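Local coordinates for cytokinin riboside 5'-monophosphate phosphoribohydrolase (PDB 5WQ3), which belongs to the lysine-decarboxylase-like (LOG) family of the SLOG clan, proteins built on a Rossmann-like alpha/beta fold, at residues C[49-60]-C[147-158]. Sequence-based numbering, arbitrary orientation. Where two conformers were deposited one is given.
With EDO (1,2-ethanediol), chain L.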
ATOM      1  N   ARG C  49      22.495 -46.617 -23.102  0.50 18.62           N
ATOM      2  CA  ARG C  49      21.658 -47.585 -22.399  0.50 21.33           C
ATOM      3  C   ARG C  49      22.288 -49.002 -22.347  0.50 20.04           C
ATOM      4  O   ARG C  49      22.265 -49.668 -21.321  0.50 20.15           O
ATOM      5  CB  ARG C  49      20.322 -47.686 -23.097  0.50 22.78           C
ATOM      6  CG  ARG C  49      19.474 -48.810 -22.570  0.50 26.18           C
ATOM      7  CD  ARG C  49      18.120 -48.228 -22.309  0.50 30.63           C
ATOM      8  NE  ARG C  49      17.256 -49.146 -21.620  0.50 32.75           N
ATOM      9  CZ  ARG C  49      16.147 -49.593 -22.164  0.50 31.30           C
ATOM     10  NH1 ARG C  49      15.871 -49.202 -23.380  0.50 26.00           N
ATOM     11  NH2 ARG C  49      15.364 -50.457 -21.500  0.50 32.49           N
ATOM     12  N   VAL C  50      22.819 -49.445 -23.479  1.00 19.39           N
ATOM     13  CA  VAL C  50      23.501 -50.762 -23.560  1.00 20.05           C
ATOM     14  C   VAL C  50      24.734 -50.807 -22.629  1.00 18.82           C
ATOM     15  O   VAL C  50      24.954 -51.794 -21.890  1.00 16.56           O
ATOM     16  CB  VAL C  50      23.798 -51.050 -25.053  1.00 20.85           C
ATOM     17  CG1 VAL C  50      24.915 -52.012 -25.248  1.00 21.23           C
ATOM     18  CG2 VAL C  50      22.482 -51.531 -25.735  1.00 22.00           C
ATOM     19  N   LEU C  51      25.529 -49.730 -22.619  1.00 19.79           N
ATOM     20  CA  LEU C  51      26.655 -49.651 -21.678  1.00 19.07           C
ATOM     21  C   LEU C  51      26.181 -49.704 -20.225  1.00 17.78           C
ATOM     22  O   LEU C  51      26.773 -50.387 -19.373  1.00 18.48           O
ATOM     23  CB  LEU C  51      27.482 -48.416 -21.945  1.00 20.81           C
ATOM     24  CG  LEU C  51      28.225 -48.381 -23.295  1.00 19.61           C
ATOM     25  CD1 LEU C  51      28.996 -47.088 -23.459  1.00 20.34           C
ATOM     26  CD2 LEU C  51      29.193 -49.544 -23.371  1.00 20.81           C
ATOM     27  N   ARG C  52      25.122 -48.970 -19.924  1.00 18.57           N
ATOM     28  CA  ARG C  52      24.580 -48.937 -18.574  1.00 20.01           C
ATOM     29  C   ARG C  52      24.066 -50.305 -18.174  1.00 17.78           C
ATOM     30  O   ARG C  52      24.326 -50.782 -17.060  1.00 18.00           O
ATOM     31  CB  ARG C  52      23.437 -47.976 -18.453  1.00 21.86           C
ATOM     32  CG  ARG C  52      23.825 -46.557 -18.386  1.00 26.84           C
ATOM     33  CD  ARG C  52      22.665 -45.747 -17.855  1.00 34.21           C
ATOM     34  NE  ARG C  52      22.366 -45.983 -16.449  1.00 33.30           N
ATOM     35  CZ  ARG C  52      21.515 -45.207 -15.743  1.00 42.56           C
ATOM     36  NH1 ARG C  52      21.290 -45.419 -14.455  1.00 38.56           N
ATOM     37  NH2 ARG C  52      20.909 -44.168 -16.329  1.00 48.00           N
ATOM     38  N   ILE C  53      23.324 -50.919 -19.072  1.00 19.75           N
ATOM     39  CA  ILE C  53      22.876 -52.332 -18.862  1.00 19.23           C
ATOM     40  C   ILE C  53      24.040 -53.272 -18.548  1.00 19.76           C
ATOM     41  O   ILE C  53      24.047 -53.950 -17.538  1.00 16.10           O
ATOM     42  CB  ILE C  53      22.020 -52.811 -20.043  1.00 22.02           C
ATOM     43  CG1 ILE C  53      20.669 -52.069 -20.065  1.00 22.04           C
ATOM     44  CG2 ILE C  53      21.647 -54.294 -19.944  1.00 21.77           C
ATOM     45  CD1 ILE C  53      19.985 -52.215 -21.402  1.00 24.97           C
ATOM     46  N   GLN C  54      25.095 -53.222 -19.355  1.00 18.86           N
ATOM     47  CA  GLN C  54      26.245 -54.054 -19.161  1.00 19.27           C
ATOM     48  C   GLN C  54      26.836 -53.791 -17.814  1.00 16.55           C
ATOM     49  O   GLN C  54      27.259 -54.675 -17.105  1.00 19.96           O
ATOM     50  CB  GLN C  54      27.327 -53.793 -20.268  1.00 21.89           C
ATOM     51  CG  GLN C  54      28.489 -54.743 -20.077  1.00 28.07           C
ATOM     52  CD  GLN C  54      29.622 -54.666 -21.120  1.00 36.04           C
ATOM     53  OE1 GLN C  54      30.667 -54.096 -20.866  1.00 40.68           O
ATOM     54  NE2 GLN C  54      29.421 -55.297 -22.263  1.00 59.11           N
ATOM     55  N   SER C  55      26.840 -52.563 -17.428  1.00 17.60           N
ATOM     56  CA  SER C  55      27.434 -52.114 -16.161  1.00 20.22           C
ATOM     57  C   SER C  55      26.730 -52.721 -14.968  1.00 19.79           C
ATOM     58  O   SER C  55      27.362 -53.097 -13.987  1.00 20.95           O
ATOM     59  CB  SER C  55      27.362 -50.561 -16.098  1.00 22.69           C
ATOM     60  OG  SER C  55      28.086 -50.025 -15.017  1.00 26.35           O
ATOM     61  N   GLU C  56      25.420 -52.800 -15.051  1.00 18.20           N
ATOM     62  CA  GLU C  56      24.666 -53.332 -13.966  1.00 18.61           C
ATOM     63  C   GLU C  56      24.832 -54.845 -13.815  1.00 18.06           C
ATOM     64  O   GLU C  56      24.936 -55.313 -12.665  1.00 18.19           O
ATOM     65  CB  GLU C  56      23.195 -53.005 -14.162  1.00 22.34           C
ATOM     66  CG  GLU C  56      22.938 -51.573 -13.825  1.00 26.94           C
ATOM     67  CD  GLU C  56      21.525 -51.324 -13.269  1.00 30.29           C
ATOM     68  OE1 GLU C  56      20.569 -52.156 -13.429  1.00 29.30           O
ATOM     69  OE2 GLU C  56      21.400 -50.225 -12.730  1.00 33.17           O
ATOM     70  N   PHE C  57      24.914 -55.592 -14.955  1.00 16.74           N
ATOM     71  CA  PHE C  57      25.199 -56.999 -14.892  1.00 17.40           C
ATOM     72  C   PHE C  57      26.561 -57.214 -14.331  1.00 16.61           C
ATOM     73  O   PHE C  57      26.753 -58.051 -13.479  1.00 17.06           O
ATOM     74  CB  PHE C  57      25.004 -57.731 -16.235  1.00 18.20           C
ATOM     75  CG  PHE C  57      23.556 -57.952 -16.594  1.00 18.48           C
ATOM     76  CD1 PHE C  57      22.835 -59.007 -15.997  1.00 20.21           C
ATOM     77  CD2 PHE C  57      22.899 -57.129 -17.472  1.00 17.02           C
ATOM     78  CE1 PHE C  57      21.517 -59.229 -16.323  1.00 18.48           C
ATOM     79  CE2 PHE C  57      21.535 -57.343 -17.779  1.00 21.26           C
ATOM     80  CZ  PHE C  57      20.843 -58.384 -17.184  1.00 18.85           C
ATOM     81  N   VAL C  58      27.551 -56.494 -14.845  1.00 16.52           N
ATOM     82  CA  VAL C  58      28.893 -56.663 -14.327  1.00 16.16           C
ATOM     83  C   VAL C  58      29.002 -56.437 -12.830  1.00 16.11           C
ATOM     84  O   VAL C  58      29.482 -57.289 -12.116  1.00 16.73           O
ATOM     85  CB  VAL C  58      29.903 -55.779 -15.115  1.00 18.38           C
ATOM     86  CG1 VAL C  58      31.254 -55.807 -14.440  1.00 18.88           C
ATOM     87  CG2 VAL C  58      29.974 -56.202 -16.536  1.00 17.54           C
ATOM     88  N   ALA C  59      28.494 -55.321 -12.315  1.00 17.61           N
ATOM     89  CA  ALA C  59      28.522 -54.981 -10.891  1.00 19.47           C
ATOM     90  C   ALA C  59      27.755 -55.968 -10.016  1.00 17.94           C
ATOM     91  O   ALA C  59      28.178 -56.281  -8.868  1.00 16.26           O
ATOM     92  CB  ALA C  59      27.926 -53.575 -10.667  1.00 18.50           C
ATOM     93  N   GLY C  60      26.658 -56.468 -10.561  1.00 19.00           N
ATOM     94  CA  GLY C  60      25.852 -57.435  -9.820  1.00 20.45           C
ATOM     95  C   GLY C  60      26.582 -58.790  -9.762  1.00 20.43           C
ATOM     96  O   GLY C  60      26.727 -59.376  -8.667  1.00 20.99           O
ATOM     97  N   LEU C 147      22.737 -53.437  -3.040  1.00 28.60           N
ATOM     98  CA  LEU C 147      23.075 -52.912  -4.346  1.00 28.68           C
ATOM     99  C   LEU C 147      21.789 -52.301  -4.834  1.00 27.21           C
ATOM    100  O   LEU C 147      20.683 -52.666  -4.416  1.00 30.35           O
ATOM    101  CB  LEU C 147      23.471 -53.992  -5.359  1.00 30.94           C
ATOM    102  CG  LEU C 147      24.744 -54.793  -5.322  1.00 35.75           C
ATOM    103  CD1 LEU C 147      24.841 -55.538  -4.014  1.00 43.21           C
ATOM    104  CD2 LEU C 147      24.730 -55.785  -6.474  1.00 36.86           C
ATOM    105  N   ASN C 148      21.937 -51.390  -5.771  0.50 26.79           N
ATOM    106  CA  ASN C 148      20.823 -50.654  -6.344  0.50 27.76           C
ATOM    107  C   ASN C 148      20.832 -50.728  -7.878  0.50 25.32           C
ATOM    108  O   ASN C 148      21.842 -50.482  -8.505  0.50 28.87           O
ATOM    109  CB  ASN C 148      20.876 -49.204  -5.819  0.50 26.46           C
ATOM    110  CG  ASN C 148      20.143 -49.048  -4.501  0.50 25.96           C
ATOM    111  OD1 ASN C 148      19.126 -49.701  -4.246  0.50 25.09           O
ATOM    112  ND2 ASN C 148      20.655 -48.206  -3.660  0.50 28.16           N
ATOM    113  N   PHE C 149      19.700 -51.072  -8.468  1.00 23.02           N
ATOM    114  CA  PHE C 149      19.603 -51.338  -9.896  1.00 23.27           C
ATOM    115  C   PHE C 149      18.606 -50.379 -10.502  1.00 27.47           C
ATOM    116  O   PHE C 149      17.520 -50.140  -9.972  1.00 26.72           O
ATOM    117  CB  PHE C 149      19.097 -52.773 -10.187  1.00 23.66           C
ATOM    118  CG  PHE C 149      20.052 -53.852  -9.771  1.00 24.06           C
ATOM    119  CD1 PHE C 149      20.081 -54.300  -8.487  1.00 24.37           C
ATOM    120  CD2 PHE C 149      20.981 -54.364 -10.668  1.00 25.85           C
ATOM    121  CE1 PHE C 149      21.004 -55.264  -8.096  1.00 27.45           C
ATOM    122  CE2 PHE C 149      21.873 -55.354 -10.316  1.00 26.49           C
ATOM    123  CZ  PHE C 149      21.902 -55.806  -9.020  1.00 25.79           C
ATOM    124  N   ARG C 150      19.011 -49.791 -11.595  1.00 23.95           N
ATOM    125  CA  ARG C 150      18.119 -49.081 -12.474  1.00 28.14           C
ATOM    126  C   ARG C 150      17.170 -50.003 -13.303  1.00 25.43           C
ATOM    127  O   ARG C 150      16.056 -49.632 -13.605  1.00 23.57           O
ATOM    128  CB  ARG C 150      19.026 -48.207 -13.390  1.00 31.09           C
ATOM    129  CG  ARG C 150      18.475 -47.896 -14.761  1.00 39.09           C
ATOM    130  CD  ARG C 150      17.410 -46.876 -14.602  1.00 46.35           C
ATOM    131  NE  ARG C 150      17.100 -46.148 -15.816  1.00 55.90           N
ATOM    132  CZ  ARG C 150      16.441 -44.997 -15.789  1.00 58.44           C
ATOM    133  NH1 ARG C 150      16.074 -44.497 -14.606  1.00 56.05           N
ATOM    134  NH2 ARG C 150      16.154 -44.347 -16.916  1.00 54.56           N
ATOM    135  N   TYR C 151      17.651 -51.168 -13.736  1.00 20.81           N
ATOM    136  CA  TYR C 151      16.965 -51.979 -14.701  1.00 21.81           C
ATOM    137  C   TYR C 151      16.324 -53.158 -13.991  1.00 22.74           C
ATOM    138  O   TYR C 151      17.013 -54.031 -13.463  1.00 21.93           O
ATOM    139  CB  TYR C 151      17.972 -52.451 -15.737  1.00 22.81           C
ATOM    140  CG  TYR C 151      18.464 -51.269 -16.546  1.00 25.71           C
ATOM    141  CD1 TYR C 151      17.627 -50.617 -17.473  1.00 25.53           C
ATOM    142  CD2 TYR C 151      19.744 -50.793 -16.385  1.00 27.86           C
ATOM    143  CE1 TYR C 151      18.096 -49.542 -18.229  1.00 28.15           C
ATOM    144  CE2 TYR C 151      20.185 -49.688 -17.106  1.00 28.10           C
ATOM    145  CZ  TYR C 151      19.370 -49.083 -18.023  1.00 28.66           C
ATOM    146  OH  TYR C 151      19.876 -47.994 -18.724  1.00 29.30           O
ATOM    147  N   PHE C 152      14.998 -53.179 -13.970  1.00 24.15           N
ATOM    148  CA  PHE C 152      14.198 -54.260 -13.379  1.00 27.02           C
ATOM    149  C   PHE C 152      14.693 -55.633 -13.830  1.00 27.54           C
ATOM    150  O   PHE C 152      14.844 -56.551 -13.040  1.00 30.52           O
ATOM    151  CB  PHE C 152      12.757 -54.003 -13.827  1.00 33.63           C
ATOM    152  CG  PHE C 152      11.719 -54.496 -12.907  1.00 40.33           C
ATOM    153  CD1 PHE C 152      11.470 -53.843 -11.706  1.00 48.47           C
ATOM    154  CD2 PHE C 152      10.915 -55.592 -13.266  1.00 52.98           C
ATOM    155  CE1 PHE C 152      10.488 -54.314 -10.832  1.00 51.07           C
ATOM    156  CE2 PHE C 152       9.908 -56.051 -12.410  1.00 50.22           C
ATOM    157  CZ  PHE C 152       9.702 -55.418 -11.192  1.00 52.75           C
ATOM    158  N   PHE C 153      15.058 -55.758 -15.096  1.00 29.16           N
ATOM    159  CA  PHE C 153      15.444 -57.048 -15.639  1.00 28.37           C
ATOM    160  C   PHE C 153      16.788 -57.541 -15.151  1.00 29.02           C
ATOM    161  O   PHE C 153      16.962 -58.734 -14.986  1.00 23.57           O
ATOM    162  CB  PHE C 153      15.364 -57.108 -17.170  1.00 30.24           C
ATOM    163  CG  PHE C 153      16.080 -55.999 -17.870  1.00 32.42           C
ATOM    164  CD1 PHE C 153      15.427 -54.780 -18.114  1.00 34.84           C
ATOM    165  CD2 PHE C 153      17.391 -56.136 -18.269  1.00 31.03           C
ATOM    166  CE1 PHE C 153      16.071 -53.753 -18.765  1.00 34.32           C
ATOM    167  CE2 PHE C 153      18.053 -55.107 -18.902  1.00 33.21           C
ATOM    168  CZ  PHE C 153      17.391 -53.916 -19.165  1.00 36.33           C
ATOM    169  N   ALA C 154      17.730 -56.634 -14.895  1.00 27.24           N
ATOM    170  CA  ALA C 154      18.956 -57.037 -14.248  1.00 25.61           C
ATOM    171  C   ALA C 154      18.768 -57.477 -12.830  1.00 23.04           C
ATOM    172  O   ALA C 154      19.369 -58.456 -12.379  1.00 22.79           O
ATOM    173  CB  ALA C 154      19.962 -55.937 -14.266  1.00 24.00           C
ATOM    174  N   ARG C 155      18.028 -56.695 -12.091  1.00 22.32           N
ATOM    175  CA  ARG C 155      17.755 -57.050 -10.736  1.00 25.17           C
ATOM    176  C   ARG C 155      17.103 -58.463 -10.649  1.00 28.88           C
ATOM    177  O   ARG C 155      17.501 -59.260  -9.788  1.00 26.23           O
ATOM    178  CB  ARG C 155      16.853 -56.041 -10.150  1.00 24.06           C
ATOM    179  CG  ARG C 155      16.619 -56.251  -8.720  1.00 27.35           C
ATOM    180  CD  ARG C 155      15.184 -55.869  -8.569  1.00 29.96           C
ATOM    181  NE  ARG C 155      14.928 -55.334  -7.287  1.00 30.10           N
ATOM    182  CZ  ARG C 155      13.725 -55.048  -6.877  1.00 27.85           C
ATOM    183  NH1 ARG C 155      12.679 -55.248  -7.648  1.00 30.86           N
ATOM    184  NH2 ARG C 155      13.583 -54.605  -5.687  1.00 28.32           N
ATOM    185  N   LYS C 156      16.143 -58.771 -11.524  1.00 30.47           N
ATOM    186  CA  LYS C 156      15.427 -60.076 -11.472  1.00 27.07           C
ATOM    187  C   LYS C 156      16.358 -61.243 -11.798  1.00 26.63           C
ATOM    188  O   LYS C 156      16.207 -62.323 -11.245  1.00 25.51           O
ATOM    189  CB  LYS C 156      14.214 -60.106 -12.419  1.00 33.04           C
ATOM    190  CG  LYS C 156      12.950 -59.330 -12.007  1.00 34.20           C
ATOM    191  CD  LYS C 156      12.023 -59.215 -13.249  1.00 43.83           C
ATOM    192  CE  LYS C 156      10.533 -59.368 -12.935  1.00 44.70           C
ATOM    193  NZ  LYS C 156       9.706 -59.668 -14.158  1.00 39.39           N
ATOM    194  N   THR C 157      17.330 -61.057 -12.697  1.00 22.14           N
ATOM    195  CA  THR C 157      18.293 -62.057 -12.932  1.00 19.61           C
ATOM    196  C   THR C 157      19.085 -62.417 -11.646  1.00 20.87           C
ATOM    197  O   THR C 157      19.395 -63.593 -11.453  1.00 18.87           O
ATOM    198  CB  THR C 157      19.294 -61.569 -14.019  1.00 22.16           C
ATOM    199  OG1 THR C 157      18.534 -61.251 -15.188  1.00 25.67           O
ATOM    200  CG2 THR C 157      20.229 -62.609 -14.402  1.00 21.85           C
ATOM    201  N   MET C 158      19.456 -61.416 -10.822  1.00 18.47           N
ATOM    202  CA  MET C 158      20.309 -61.639  -9.675  1.00 18.75           C
ATOM    203  C   MET C 158      19.580 -62.524  -8.675  1.00 18.87           C
ATOM    204  O   MET C 158      20.213 -63.371  -8.056  1.00 20.08           O
ATOM    205  CB  MET C 158      20.676 -60.343  -9.002  1.00 19.82           C
ATOM    206  CG  MET C 158      21.438 -59.290  -9.813  1.00 20.04           C
ATOM    207  SD  MET C 158      22.826 -59.950 -10.638  1.00 21.91           S
ATOM    208  CE  MET C 158      22.983 -58.784 -12.011  1.00 25.36           C
TER
HETATM  209  C1  EDO L 301      15.242 -62.918 -14.937  1.00 54.04           C
HETATM  210  O1  EDO L 301      16.186 -63.603 -15.733  1.00 52.06           O
HETATM  211  C2  EDO L 301      13.919 -62.996 -15.649  1.00 58.39           C
HETATM  212  O2  EDO L 301      13.539 -61.682 -16.016  1.00 64.60           O
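Glu56 reaches from helix 49-60 to the turn that follows strand 147-149 and grips two successive backbone amides with its two carboxylate oxygens. Glu56 OE2 takes the N-H of Arg150 through its syn lone pair, with 2.7 Å between OE2 and Arg150 N, while OE1 receives the N-H of Tyr151, also from the syn side but 25° out of the carboxylate plane. Glu56 holds CG anti to its carbonyl carbon and bends at chi2, which stands its carboxylate steeply to the Tyr151 ring, with OE1 also at the edge of the Phe149 ring. One acidic side chain thus satisfies two N-H groups just where strand gives way to helix, Tyr151 being the N-cap residue.

The Tyr151 ring is sandwiched: Ile53 CG1 lies over the centre of one face, a CH-pi contact with 3.8 Å between CG1 and the ring centroid, and Arg150 CG lies over the other. Arg52 CB approaches the edge beside the hydroxyl.

In the Rossmann-like parallel sheet, strand 145-149 is outermost within the chain; helix 49-60 lies roughly antiparallel to strand 147-149 and at 20° to helix 152-158. Between the two helices Phe57 acts as a knob among Phe153, Ala154, Thr157 and Met158. Ala154 CB sits over one face of its ring, offset toward the rim, and Thr157 OG1 comes to its edge, 3.8 Å from Phe57 CE1; the same hydroxyl donates to Phe153 O. Farther along, Met158 bends at chi2 and brings CE to 3.9 Å from Gly60 CA.

On the polar flank, the Arg52 and Arg150 guanidiniums lie nearly parallel, 13° apart, with Arg52 NH2 4.3 Å from Arg150 NE. Salt bridges from Arg150 to Glu132 and to Glu223 of a second subunit probably offset this like-charge approach.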